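Periplasmic beta-glucosidase (Pseudomonas aeruginosa, PDB 6R5O) probably hydrolyses terminal, non-reducing beta-D-glucosyl residues to release beta-D-glucose, as a periplasmic enzyme of glycosyl hydrolase family 3. Local coordinates at residues 655-660 against 716-721; 254-259 against 285-290; 380-385 against 468-473; 163-168 against 321-326. The protein carries 1 engineered substitution. All coordinates share one frame; numbering follows the deposited sequence.

Interaction 1 of 4, residues 655-660 against 716-721; sequences VQLYLQ and VFVGLD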
loop_
_atom_site.group_PDB
_atom_site.type_symbol
_atom_site.label_atom_id
_atom_site.label_comp_id
_atom_site.label_asym_id
_atom_site.label_seq_id
_atom_site.Cartn_x
_atom_site.Cartn_y
_atom_site.Cartn_z
ATOM N N VAL A 655 15.780 -11.548 24.637
ATOM C CA VAL A 655 16.586 -12.373 23.685
ATOM C C VAL A 655 15.606 -13.051 22.720
ATOM O O VAL A 655 14.719 -13.790 23.202
ATOM C CB VAL A 655 17.504 -13.368 24.424
ATOM C CG1 VAL A 655 18.387 -14.163 23.470
ATOM C CG2 VAL A 655 18.358 -12.652 25.459
ATOM N N GLN A 656 15.751 -12.767 21.417
ATOM C CA GLN A 656 14.753 -13.059 20.349
ATOM C C GLN A 656 15.315 -14.102 19.382
ATOM O O GLN A 656 16.519 -14.021 19.047
ATOM C CB GLN A 656 14.386 -11.784 19.591
ATOM C CG GLN A 656 13.548 -10.807 20.396
ATOM C CD GLN A 656 13.872 -9.371 20.062
ATOM O OE1 GLN A 656 13.969 -8.978 18.899
ATOM N NE2 GLN A 656 14.050 -8.573 21.097
ATOM N N LEU A 657 14.453 -15.034 18.963
ATOM C CA LEU A 657 14.786 -16.157 18.049
ATOM C C LEU A 657 14.078 -15.936 16.715
ATOM O O LEU A 657 12.820 -15.943 16.702
ATOM C CB LEU A 657 14.324 -17.476 18.669
ATOM C CG LEU A 657 14.516 -18.707 17.786
ATOM C CD1 LEU A 657 15.903 -19.323 17.999
ATOM C CD2 LEU A 657 13.401 -19.716 18.036
ATOM N N TYR A 658 14.867 -15.775 15.649
ATOM C CA TYR A 658 14.385 -15.586 14.260
ATOM C C TYR A 658 14.792 -16.800 13.431
ATOM O O TYR A 658 15.906 -17.329 13.654
ATOM C CB TYR A 658 14.915 -14.273 13.684
ATOM C CG TYR A 658 14.384 -13.051 14.389
ATOM C CD1 TYR A 658 13.099 -12.580 14.147
ATOM C CD2 TYR A 658 15.160 -12.376 15.321
ATOM C CE1 TYR A 658 12.609 -11.457 14.795
ATOM C CE2 TYR A 658 14.678 -11.257 15.985
ATOM C CZ TYR A 658 13.394 -10.799 15.730
ATOM O OH TYR A 658 12.913 -9.698 16.393
ATOM N N LEU A 659 13.884 -17.227 12.546
ATOM C CA LEU A 659 14.081 -18.350 11.590
ATOM C C LEU A 659 13.999 -17.829 10.152
ATOM O O LEU A 659 13.172 -16.927 9.888
ATOM C CB LEU A 659 13.017 -19.427 11.839
ATOM C CG LEU A 659 13.507 -20.617 12.665
ATOM C CD1 LEU A 659 12.350 -21.514 13.083
ATOM C CD2 LEU A 659 14.555 -21.421 11.903
ATOM N N GLN A 660 14.815 -18.389 9.264
ATOM C CA GLN A 660 14.700 -18.188 7.796
ATOM C C GLN A 660 14.747 -19.543 7.076
ATOM O O GLN A 660 15.643 -20.363 7.412
ATOM C CB GLN A 660 15.807 -17.276 7.251
ATOM C CG GLN A 660 15.491 -16.764 5.851
ATOM C CD GLN A 660 16.650 -16.136 5.126
ATOM O OE1 GLN A 660 17.778 -16.081 5.621
ATOM N NE2 GLN A 660 16.365 -15.656 3.928
ATOM N N VAL A 716 18.823 -20.126 11.767
ATOM C CA VAL A 716 18.400 -19.782 13.156
ATOM C C VAL A 716 19.225 -18.574 13.616
ATOM O O VAL A 716 20.469 -18.688 13.643
ATOM C CB VAL A 716 18.560 -20.990 14.103
ATOM C CG1 VAL A 716 18.176 -20.667 15.538
ATOM C CG2 VAL A 716 17.762 -22.187 13.627
ATOM N N PHE A 717 18.542 -17.468 13.940
ATOM C CA PHE A 717 19.121 -16.164 14.354
ATOM C C PHE A 717 18.706 -15.851 15.795
ATOM O O PHE A 717 17.488 -15.853 16.075
ATOM C CB PHE A 717 18.584 -15.029 13.481
ATOM C CG PHE A 717 19.089 -14.964 12.062
ATOM C CD1 PHE A 717 18.421 -15.625 11.040
ATOM C CD2 PHE A 717 20.181 -14.167 11.739
ATOM C CE1 PHE A 717 18.875 -15.540 9.733
ATOM C CE2 PHE A 717 20.634 -14.084 10.433
ATOM C CZ PHE A 717 19.979 -14.770 9.434
ATOM N N VAL A 718 19.673 -15.560 16.668
ATOM C CA VAL A 718 19.401 -15.086 18.057
ATOM C C VAL A 718 20.154 -13.771 18.291
ATOM O O VAL A 718 21.383 -13.713 18.064
ATOM C CB VAL A 718 19.740 -16.139 19.131
ATOM C CG1 VAL A 718 19.247 -15.689 20.498
ATOM C CG2 VAL A 718 19.161 -17.509 18.792
ATOM N N GLY A 719 19.413 -12.752 18.723
ATOM C CA GLY A 719 19.927 -11.407 19.014
ATOM C C GLY A 719 18.896 -10.598 19.783
ATOM O O GLY A 719 17.750 -11.100 19.972
ATOM N N LEU A 720 19.268 -9.369 20.154
ATOM C CA LEU A 720 18.481 -8.479 21.047
ATOM C C LEU A 720 17.570 -7.553 20.221
ATOM O O LEU A 720 16.804 -6.792 20.839
ATOM C CB LEU A 720 19.463 -7.700 21.932
ATOM C CG LEU A 720 20.483 -8.560 22.678
ATOM C CD1 LEU A 720 21.466 -7.701 23.454
ATOM C CD2 LEU A 720 19.787 -9.556 23.600
ATOM N N ASP A 721 17.630 -7.632 18.886
ATOM C CA ASP A 721 16.644 -7.015 17.947
ATOM C C ASP A 721 16.707 -7.727 16.586
ATOM O O ASP A 721 17.682 -8.490 16.339
ATOM C CB ASP A 721 16.845 -5.497 17.811
ATOM C CG ASP A 721 18.167 -5.055 17.193
ATOM O OD1 ASP A 721 19.009 -5.918 16.879
ATOM O OD2 ASP A 721 18.358 -3.845 17.048
#

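Interaction 2 of 4, residues 254-259 against 285-290; sequences SNHGAV and MNMNDD. Engineered in segment 254-259: N255 (natural residue Asp). With BGC (beta-D-glucopyranose), chain C; BGC (beta-D-glucopyranose), chain D.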
loop_
_atom_site.group_PDB
_atom_site.type_symbol
_atom_site.label_atom_id
_atom_site.label_comp_id
_atom_site.label_asym_id
_atom_site.label_seq_id
_atom_site.Cartn_x
_atom_site.Cartn_y
_atom_site.Cartn_z
ATOM N N SER A 254 -22.073 -8.746 14.974
ATOM C CA SER A 254 -21.958 -7.664 13.962
ATOM C C SER A 254 -21.150 -6.492 14.534
ATOM O O SER A 254 -21.132 -6.340 15.766
ATOM C CB SER A 254 -23.345 -7.245 13.539
ATOM O OG SER A 254 -23.445 -5.862 13.314
ATOM N N ASN A 255 -20.496 -5.698 13.679
ATOM C CA ASN A 255 -19.968 -4.348 14.032
ATOM C C ASN A 255 -21.142 -3.345 13.975
ATOM O O ASN A 255 -22.233 -3.755 13.511
ATOM C CB ASN A 255 -18.807 -3.956 13.116
ATOM C CG ASN A 255 -17.546 -3.538 13.851
ATOM O OD1 ASN A 255 -17.481 -2.450 14.412
ATOM N ND2 ASN A 255 -16.509 -4.359 13.804
ATOM N N HIS A 256 -20.944 -2.100 14.436
ATOM C CA HIS A 256 -22.026 -1.110 14.715
ATOM C C HIS A 256 -22.743 -0.720 13.413
ATOM O O HIS A 256 -22.131 0.016 12.628
ATOM C CB HIS A 256 -21.466 0.125 15.448
ATOM C CG HIS A 256 -22.509 1.000 16.059
ATOM N ND1 HIS A 256 -23.572 1.517 15.335
ATOM C CD2 HIS A 256 -22.660 1.447 17.322
ATOM C CE1 HIS A 256 -24.341 2.227 16.130
ATOM N NE2 HIS A 256 -23.813 2.191 17.355
ATOM N N GLY A 257 -23.974 -1.211 13.186
ATOM C CA GLY A 257 -24.738 -1.005 11.934
ATOM C C GLY A 257 -24.110 -1.674 10.701
ATOM O O GLY A 257 -24.472 -1.273 9.582
ATOM N N ALA A 258 -23.231 -2.676 10.868
ATOM C CA ALA A 258 -22.454 -3.344 9.786
ATOM C C ALA A 258 -23.361 -4.104 8.800
ATOM O O ALA A 258 -22.850 -4.488 7.713
ATOM C CB ALA A 258 -21.440 -4.294 10.384
ATOM N N VAL A 259 -24.624 -4.360 9.170
ATOM C CA VAL A 259 -25.592 -5.160 8.359
ATOM C C VAL A 259 -26.266 -4.227 7.348
ATOM O O VAL A 259 -26.313 -4.612 6.182
ATOM C CB VAL A 259 -26.606 -5.935 9.233
ATOM C CG1 VAL A 259 -27.820 -6.420 8.445
ATOM C CG2 VAL A 259 -25.940 -7.130 9.906
ATOM N N MET A 285 -25.529 -12.106 16.016
ATOM C CA MET A 285 -25.972 -10.890 16.748
ATOM C C MET A 285 -25.853 -9.634 15.873
ATOM O O MET A 285 -24.753 -9.379 15.347
ATOM C CB MET A 285 -25.134 -10.701 18.013
ATOM C CG MET A 285 -25.837 -9.904 19.093
ATOM S SD MET A 285 -25.789 -10.673 20.737
ATOM C CE MET A 285 -27.528 -10.514 21.137
ATOM N N ASN A 286 -26.944 -8.852 15.831
ATOM C CA ASN A 286 -27.140 -7.600 15.051
ATOM C C ASN A 286 -27.028 -6.379 15.981
ATOM O O ASN A 286 -28.002 -6.094 16.710
ATOM C CB ASN A 286 -28.497 -7.646 14.342
ATOM C CG ASN A 286 -28.838 -6.394 13.559
ATOM O OD1 ASN A 286 -27.968 -5.773 12.936
ATOM N ND2 ASN A 286 -30.113 -6.040 13.562
ATOM N N MET A 287 -25.895 -5.666 15.929
ATOM C CA MET A 287 -25.594 -4.468 16.764
ATOM C C MET A 287 -26.330 -3.233 16.207
ATOM O O MET A 287 -26.004 -2.798 15.088
ATOM C CB MET A 287 -24.084 -4.206 16.819
ATOM C CG MET A 287 -23.677 -3.320 17.978
ATOM S SD MET A 287 -21.927 -2.803 17.977
ATOM C CE MET A 287 -21.128 -4.297 18.555
ATOM N N ASN A 288 -27.346 -2.765 16.943
ATOM C CA ASN A 288 -27.934 -1.391 16.949
ATOM C C ASN A 288 -29.001 -1.194 15.863
ATOM O O ASN A 288 -30.098 -0.776 16.245
ATOM C CB ASN A 288 -26.884 -0.274 16.886
ATOM C CG ASN A 288 -27.181 0.865 17.850
ATOM O OD1 ASN A 288 -27.645 1.936 17.456
ATOM N ND2 ASN A 288 -26.905 0.651 19.130
ATOM N N ASP A 289 -28.701 -1.459 14.586
ATOM C CA ASP A 289 -29.497 -0.955 13.422
ATOM C C ASP A 289 -30.906 -1.582 13.366
ATOM O O ASP A 289 -31.772 -0.986 12.690
ATOM C CB ASP A 289 -28.740 -1.089 12.090
ATOM C CG ASP A 289 -28.284 -2.483 11.693
ATOM O OD1 ASP A 289 -29.053 -3.442 11.895
ATOM O OD2 ASP A 289 -27.160 -2.591 11.157
ATOM N N ASP A 290 -31.125 -2.721 14.037
ATOM C CA ASP A 290 -32.453 -3.362 14.274
ATOM C C ASP A 290 -33.032 -3.961 12.979
ATOM O O ASP A 290 -34.250 -4.216 12.937
ATOM C CB ASP A 290 -33.452 -2.380 14.899
ATOM C CG ASP A 290 -33.219 -2.082 16.370
ATOM O OD1 ASP A 290 -32.261 -2.650 16.948
ATOM O OD2 ASP A 290 -33.989 -1.263 16.917
HETATM C C2 BGC C . -16.218 -1.008 16.571
HETATM C C3 BGC C . -15.713 -1.992 17.602
HETATM C C4 BGC C . -16.414 -1.769 18.916
HETATM C C5 BGC C . -17.956 -1.748 18.762
HETATM C C6 BGC C . -18.711 -1.283 19.988
HETATM C C1 BGC C . -17.758 -1.260 16.497
HETATM O O1 BGC C . -18.392 -0.586 15.411
HETATM O O2 BGC C . -15.415 -1.180 15.373
HETATM O O3 BGC C . -14.333 -1.739 17.688
HETATM O O4 BGC C . -15.984 -2.842 19.751
HETATM O O5 BGC C . -18.390 -0.853 17.731
HETATM O O6 BGC C . -18.039 -0.120 20.456
HETATM C C2 BGC D . -17.890 4.029 16.602
HETATM C C3 BGC D . -18.800 4.915 17.447
HETATM C C4 BGC D . -19.949 5.498 16.627
HETATM C C5 BGC D . -20.627 4.503 15.684
HETATM C C6 BGC D . -21.471 5.293 14.648
HETATM C C1 BGC D . -18.731 2.942 15.948
HETATM O O1 BGC D . -17.841 2.037 15.237
HETATM O O2 BGC D . -16.830 3.426 17.369
HETATM O O3 BGC D . -18.064 6.028 18.010
HETATM O O4 BGC D . -20.952 5.959 17.545
HETATM O O5 BGC D . -19.697 3.572 15.068
HETATM O O6 BGC D . -20.793 5.508 13.390
HETATM O O HOH W 1 -25.704 -4.190 12.600
#

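Interaction 3 of 4, residues 380-385 against 468-473; sequences RIAVIG and RDADLV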
loop_
_atom_site.group_PDB
_atom_site.type_symbol
_atom_site.label_atom_id
_atom_site.label_comp_id
_atom_site.label_asym_id
_atom_site.label_seq_id
_atom_site.Cartn_x
_atom_site.Cartn_y
_atom_site.Cartn_z
ATOM N N ARG A 380 17.456 22.161 38.844
ATOM C CA ARG A 380 16.342 22.815 38.107
ATOM C C ARG A 380 16.110 22.084 36.779
ATOM O O ARG A 380 17.095 21.813 36.049
ATOM C CB ARG A 380 16.643 24.296 37.867
ATOM C CG ARG A 380 16.957 25.063 39.142
ATOM C CD ARG A 380 17.140 26.555 38.919
ATOM N NE ARG A 380 16.193 27.272 39.767
ATOM C CZ ARG A 380 15.100 27.914 39.345
ATOM N NH1 ARG A 380 14.306 28.519 40.213
ATOM N NH2 ARG A 380 14.804 27.969 38.064
ATOM N N ILE A 381 14.842 21.775 36.504
ATOM C CA ILE A 381 14.391 20.922 35.371
ATOM C C ILE A 381 13.191 21.615 34.730
ATOM O O ILE A 381 12.212 21.873 35.447
ATOM C CB ILE A 381 14.072 19.501 35.879
ATOM C CG1 ILE A 381 15.338 18.769 36.338
ATOM C CG2 ILE A 381 13.318 18.695 34.832
ATOM C CD1 ILE A 381 15.071 17.552 37.208
ATOM N N ALA A 382 13.295 21.939 33.441
ATOM C CA ALA A 382 12.202 22.526 32.633
ATOM C C ALA A 382 11.290 21.417 32.094
ATOM O O ALA A 382 11.790 20.484 31.460
ATOM C CB ALA A 382 12.782 23.344 31.510
ATOM N N VAL A 383 9.988 21.523 32.325
ATOM C CA VAL A 383 8.980 20.565 31.786
ATOM C C VAL A 383 8.113 21.320 30.769
ATOM O O VAL A 383 7.260 22.115 31.195
ATOM C CB VAL A 383 8.158 19.929 32.925
ATOM C CG1 VAL A 383 7.187 18.875 32.418
ATOM C CG2 VAL A 383 9.062 19.341 33.991
ATOM N N ILE A 384 8.354 21.100 29.472
ATOM C CA ILE A 384 7.693 21.824 28.345
ATOM C C ILE A 384 7.006 20.828 27.404
ATOM O O ILE A 384 7.620 19.806 27.077
ATOM C CB ILE A 384 8.724 22.683 27.582
ATOM C CG1 ILE A 384 9.394 23.696 28.513
ATOM C CG2 ILE A 384 8.117 23.347 26.339
ATOM C CD1 ILE A 384 10.894 23.557 28.550
ATOM N N GLY A 385 5.817 21.187 26.923
ATOM C CA GLY A 385 5.137 20.491 25.818
ATOM C C GLY A 385 3.645 20.416 26.091
ATOM O O GLY A 385 3.256 20.456 27.253
ATOM N N ARG A 468 16.256 28.567 29.433
ATOM C CA ARG A 468 17.497 29.300 29.793
ATOM C C ARG A 468 17.642 29.316 31.317
ATOM O O ARG A 468 18.800 29.280 31.796
ATOM C CB ARG A 468 17.478 30.718 29.215
ATOM C CG ARG A 468 17.967 30.804 27.777
ATOM C CD ARG A 468 18.191 32.217 27.279
ATOM N NE ARG A 468 17.130 32.622 26.365
ATOM C CZ ARG A 468 16.072 33.362 26.684
ATOM N NH1 ARG A 468 15.893 33.806 27.918
ATOM N NH2 ARG A 468 15.182 33.647 25.753
ATOM N N ASP A 469 16.509 29.325 32.034
ATOM C CA ASP A 469 16.423 29.376 33.518
ATOM C C ASP A 469 16.719 28.014 34.157
ATOM O O ASP A 469 16.810 27.986 35.388
ATOM C CB ASP A 469 15.035 29.842 33.970
ATOM C CG ASP A 469 14.957 30.373 35.393
ATOM O OD1 ASP A 469 16.025 30.664 35.991
ATOM O OD2 ASP A 469 13.822 30.500 35.894
ATOM N N ALA A 470 16.926 26.950 33.373
ATOM C CA ALA A 470 17.005 25.553 33.868
ATOM C C ALA A 470 18.387 24.945 33.595
ATOM O O ALA A 470 19.197 25.581 32.906
ATOM C CB ALA A 470 15.911 24.734 33.234
ATOM N N ASP A 471 18.639 23.762 34.155
ATOM C CA ASP A 471 19.886 22.979 33.949
ATOM C C ASP A 471 19.716 22.090 32.708
ATOM O O ASP A 471 20.729 21.845 32.028
ATOM C CB ASP A 471 20.238 22.162 35.195
ATOM C CG ASP A 471 20.610 23.005 36.411
ATOM O OD1 ASP A 471 21.488 23.885 36.277
ATOM O OD2 ASP A 471 20.016 22.779 37.489
ATOM N N LEU A 472 18.484 21.628 32.436
ATOM C CA LEU A 472 18.124 20.799 31.249
ATOM C C LEU A 472 16.602 20.808 31.005
ATOM O O LEU A 472 15.835 21.123 31.947
ATOM C CB LEU A 472 18.644 19.372 31.454
ATOM C CG LEU A 472 18.127 18.645 32.693
ATOM C CD1 LEU A 472 16.816 17.915 32.405
ATOM C CD2 LEU A 472 19.179 17.675 33.224
ATOM N N VAL A 473 16.191 20.472 29.780
ATOM C CA VAL A 473 14.767 20.455 29.354
ATOM C C VAL A 473 14.287 19.006 29.221
ATOM O O VAL A 473 15.047 18.168 28.742
ATOM C CB VAL A 473 14.556 21.253 28.053
ATOM C CG1 VAL A 473 13.159 21.060 27.475
ATOM C CG2 VAL A 473 14.826 22.735 28.260
#

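Interaction 4 of 4, residues 163-168 against 321-326; sequences SNLAAP and KYDLGL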
loop_
_atom_site.group_PDB
_atom_site.type_symbol
_atom_site.label_atom_id
_atom_site.label_comp_id
_atom_site.label_asym_id
_atom_site.label_seq_id
_atom_site.Cartn_x
_atom_site.Cartn_y
_atom_site.Cartn_z
ATOM N N SER A 163 -10.819 -19.804 34.129
ATOM C CA SER A 163 -11.097 -21.259 33.978
ATOM C C SER A 163 -12.607 -21.547 34.023
ATOM O O SER A 163 -12.979 -22.665 33.659
ATOM C CB SER A 163 -10.344 -22.063 35.007
ATOM O OG SER A 163 -10.385 -21.422 36.271
ATOM N N ASN A 164 -13.441 -20.586 34.435
ATOM C CA ASN A 164 -14.913 -20.772 34.530
ATOM C C ASN A 164 -15.630 -19.487 34.091
ATOM O O ASN A 164 -15.491 -18.470 34.783
ATOM C CB ASN A 164 -15.330 -21.186 35.944
ATOM C CG ASN A 164 -16.799 -21.535 36.048
ATOM O OD1 ASN A 164 -17.502 -21.626 35.045
ATOM N ND2 ASN A 164 -17.274 -21.736 37.265
ATOM N N LEU A 165 -16.425 -19.554 33.018
ATOM C CA LEU A 165 -17.092 -18.379 32.394
ATOM C C LEU A 165 -18.244 -17.876 33.256
ATOM O O LEU A 165 -18.762 -16.793 32.938
ATOM C CB LEU A 165 -17.621 -18.727 30.999
ATOM C CG LEU A 165 -16.708 -18.363 29.829
ATOM C CD1 LEU A 165 -17.465 -18.511 28.520
ATOM C CD2 LEU A 165 -16.150 -16.950 29.957
ATOM N N ALA A 166 -18.652 -18.639 34.268
ATOM C CA ALA A 166 -19.754 -18.260 35.181
ATOM C C ALA A 166 -19.190 -17.601 36.456
ATOM O O ALA A 166 -19.972 -16.925 37.164
ATOM C CB ALA A 166 -20.605 -19.470 35.462
ATOM N N ALA A 167 -17.889 -17.755 36.736
ATOM C CA ALA A 167 -17.197 -17.065 37.854
ATOM C C ALA A 167 -17.609 -15.591 37.843
ATOM O O ALA A 167 -17.623 -14.961 36.783
ATOM C CB ALA A 167 -15.697 -17.223 37.744
ATOM N N PRO A 168 -17.985 -14.979 38.992
ATOM C CA PRO A 168 -18.475 -13.601 38.981
ATOM C C PRO A 168 -17.346 -12.569 38.806
ATOM O O PRO A 168 -17.676 -11.391 38.746
ATOM C CB PRO A 168 -19.185 -13.436 40.340
ATOM C CG PRO A 168 -19.158 -14.817 40.983
ATOM C CD PRO A 168 -17.992 -15.549 40.345
ATOM N N LYS A 321 -25.191 -16.979 27.149
ATOM C CA LYS A 321 -25.885 -16.604 28.414
ATOM C C LYS A 321 -25.778 -17.721 29.462
ATOM O O LYS A 321 -25.621 -17.402 30.673
ATOM C CB LYS A 321 -27.355 -16.307 28.115
ATOM C CG LYS A 321 -27.574 -15.101 27.220
ATOM C CD LYS A 321 -28.994 -14.605 27.231
ATOM C CE LYS A 321 -29.150 -13.343 26.418
ATOM N NZ LYS A 321 -30.574 -12.999 26.228
ATOM N N TYR A 322 -25.870 -18.979 29.020
ATOM C CA TYR A 322 -25.731 -20.195 29.864
ATOM C C TYR A 322 -24.285 -20.303 30.394
ATOM O O TYR A 322 -24.132 -20.453 31.613
ATOM C CB TYR A 322 -26.193 -21.432 29.081
ATOM C CG TYR A 322 -26.355 -22.678 29.915
ATOM C CD1 TYR A 322 -25.246 -23.408 30.327
ATOM C CD2 TYR A 322 -27.613 -23.132 30.298
ATOM C CE1 TYR A 322 -25.376 -24.548 31.104
ATOM C CE2 TYR A 322 -27.756 -24.267 31.082
ATOM C CZ TYR A 322 -26.634 -24.965 31.499
ATOM O OH TYR A 322 -26.753 -26.079 32.277
ATOM N N ASP A 323 -23.270 -20.224 29.522
ATOM C CA ASP A 323 -21.821 -20.341 29.865
ATOM C C ASP A 323 -21.446 -19.278 30.908
ATOM O O ASP A 323 -20.626 -19.583 31.804
ATOM C CB ASP A 323 -20.923 -20.193 28.624
ATOM C CG ASP A 323 -20.362 -21.475 28.000
ATOM O OD1 ASP A 323 -19.482 -22.111 28.642
ATOM O OD2 ASP A 323 -20.767 -21.805 26.848
ATOM N N LEU A 324 -22.017 -18.074 30.777
ATOM C CA LEU A 324 -21.790 -16.910 31.686
ATOM C C LEU A 324 -22.501 -17.127 33.032
ATOM O O LEU A 324 -22.133 -16.438 34.008
ATOM C CB LEU A 324 -22.287 -15.621 31.016
ATOM C CG LEU A 324 -21.363 -15.007 29.960
ATOM C CD1 LEU A 324 -22.070 -13.882 29.210
ATOM C CD2 LEU A 324 -20.066 -14.505 30.587
ATOM N N GLY A 325 -23.492 -18.024 33.070
ATOM C CA GLY A 325 -24.196 -18.440 34.296
ATOM C C GLY A 325 -25.459 -17.637 34.514
ATOM O O GLY A 325 -26.060 -17.774 35.587
ATOM N N LEU A 326 -25.871 -16.843 33.529
ATOM C CA LEU A 326 -26.966 -15.844 33.694
ATOM C C LEU A 326 -28.333 -16.538 33.725
ATOM O O LEU A 326 -29.332 -15.842 33.939
ATOM C CB LEU A 326 -26.910 -14.817 32.558
ATOM C CG LEU A 326 -25.629 -13.986 32.462
ATOM C CD1 LEU A 326 -25.604 -13.218 31.145
ATOM C CD2 LEU A 326 -25.472 -13.040 33.653
#

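Interaction 1 of 4, residues 655-660 against 716-721
Y658 and F717 form a hydrogen-bonded pair between two antiparallel neighbours, strands 651-660 and 712-719, in the fibronectin type III-like domain. Backbone bonds come first. Y658 N reaches F717 O at 2.7 Å in an almost straight line (178°), and F717 N returns to Y658 O at 2.7 Å. The next hydrogen-bonded pair, Q656 with G719, repeats the ladder with longer bonds. Between them, the CA-H groups of V718 and L657 lean on the carbonyl oxygens of Q656 and F717.

Apolar contacts occupy the face carrying L657, L659, V716 and V718. One methyl of L657 is shared by two valines: CD1 lies 3.6 Å from V716 CG1 and 3.8 Å from V718 CG2. L659 runs alongside V716 and points the same way, with CD2 3.7 Å from CG2. V655 CG1 presses on V718 CG1 at a tight 3.4 Å. Strands 619-626 and 688-693 cover this layer through L621, L624 and L693.

The other face carries Q656 and two aromatic rings; F717 makes a cation-pi contact with K671, and Y658 meets the ring of Y578. Q656, bent at chi2 (146°), holds its amide between the tyrosine and the end of the partner strand. Its NE2 makes a weak bond to L720 O at 3.3 Å, while OE1 receives the hydroxyl proton of Y658 OH at 2.8 Å.

Interaction 2 of 4, residues 254-259 against 285-290
S254 and M285 are joined by the shorter of the two backbone bonds here: S254 N meets M285 O at 2.8 Å, approaching nearly in line with the carbonyl. Further on, G257 N reaches M287 O at 3.2 Å, its donor tilted 28° from the carbonyl plane. Between these bonds the packing is tight. The M287 side chain sets out with CG anti to its own backbone N (-161°) and bends at chi3, bringing CE to 3.5 Å from S254 O and SD to 3.7 Å from H256 CA. The imidazole of H256 is sandwiched: N288 CB makes a CH-pi contact over one face, 4.0 Å from the ring centroid, and C5 of the chain D glucose lies over the opposite face.

Around partly exposed H256, G257 and D289 the contact is more open and hydrated, though the carboxylate still touches G257 CA. A water lies 2.9 Å from S254 OG and 2.6 Å from D289 OD2, hydrogen-bonded to both. R585 of the second subunit makes a weak bond to H256 O.

N255, an engineered residue, and H256 turn toward the chain C glucose, whose O1 receives H256 N at 3.1 Å. D79, R137, K176 and H177 also hydrogen-bond to glucose. Backbone bonds tying the loop after strand 251-253 to the stretch around strand 286-287, beside a glucose site, are typical of a TIM-barrel-like glycosidase domain.

Interaction 3 of 4, residues 380-385 against 468-473
R380 brings the edge of its guanidinium group to D469: NH2 makes a weak bond to the backbone D469 O, lying near the guanidinium plane, at 3.3 Å. The same nitrogen forms a long salt bridge to D469 OD2 at 3.5 Å, with guanidinium and carboxylate planes 38° apart. The carboxylate of D471 serves the arginine's backbone instead. Its OD2 accepts R380 N at 3.0 Å on the anti side, 21° out of the carboxylate plane. D471 N answers by bonding to R380 O at 3.1 Å from above the carbonyl plane, so this aspartate grips both backbone polar atoms of R380.

Past this polar end the segments become parallel neighbours, strands 380-384 and 472-478, in the mixed sheet of the family 3 C-terminal domain; helix 456-468 leads into the second strand. A382 pairs with V473, and A382 N donates to L472 O at 3.1 Å, nearly straight.

A382 CB packs between A470 and V473, 3.8 Å from A470 CB and 3.9 Å from V473 CG2. The other neighbour of strand 380-384 is strand 423-427, whose A427 touches I384. The I384 side chain crosses that of V473 at about a right angle, CD1 meeting CG1 at 3.5 Å.

Interaction 4 of 4, residues 163-168 against 321-326
L165 and D323 both adopt unusual first torsions, -96° and -101°, and their side chains come together obliquely, L165 CD1 resting 3.8 Å from D323 CB. With chi2 extended, the leucine lies over the aspartate's aliphatic carbon. The carboxylate has its charged partner outside the two segments, in K3, whose NZ pairs with D323 OD2. Closer to the backbone, L165 CB packs on D323 O at 3.2 Å. L324 turns CG beside its own backbone N (chi1 -79°), which lets CD2 come within 3.5 Å of L165 O.

The two backbones meet through CA-H...O contacts rather than conventional hydrogen bonds. L324 CA points its hydrogen at L165 O, 3.3 Å away, and A166 CA does the same toward L324 O at 3.2 Å. A166 CB settles against the bare G325 CA at 3.9 Å.

Each segment holds its own shape. N164 starts a type I turn and also an Asx turn, its OD1 accepting A166 N at 3.3 Å. In the other segment, G325 takes a positive phi in a Schellman motif, with L326 N bonded back to K321 O at 2.9 Å.

Two arginines tie the sides together: R333 binds both L165 O and L324 O, while R332 binds A166 O and, weakly, G325 O. The contact thus sets the loop between helix 146-161 and strand 172-178, a strand of the eight-stranded parallel sheet, against the C-terminal end of helix 307-323, with F6 packed on Y322 nearby.

Interactions 2 and 4 belong to the barrel part of the chain, their nearest atoms about 6 Å apart. Interaction 2 joins the loop after strand 251-253 to strand 286-287 beside bound sugar, whereas interaction 4 links a loop to a helix terminus. Interactions 1 and 3 each join neighbouring strands in separate sheets, antiparallel in the first and parallel in the second. The contacts of 655-660 and 254-259 are largely buried, while those of 380-385 and 163-168 are only partly so. Chemistry follows place: a regular ladder with apolar cover in interaction 1, backbone bonds with water and sugar in interaction 2, charged groups at the more exposed start of the strand pair in interaction 3, and CA-H...O contacts bridged by outside arginines in interaction 4.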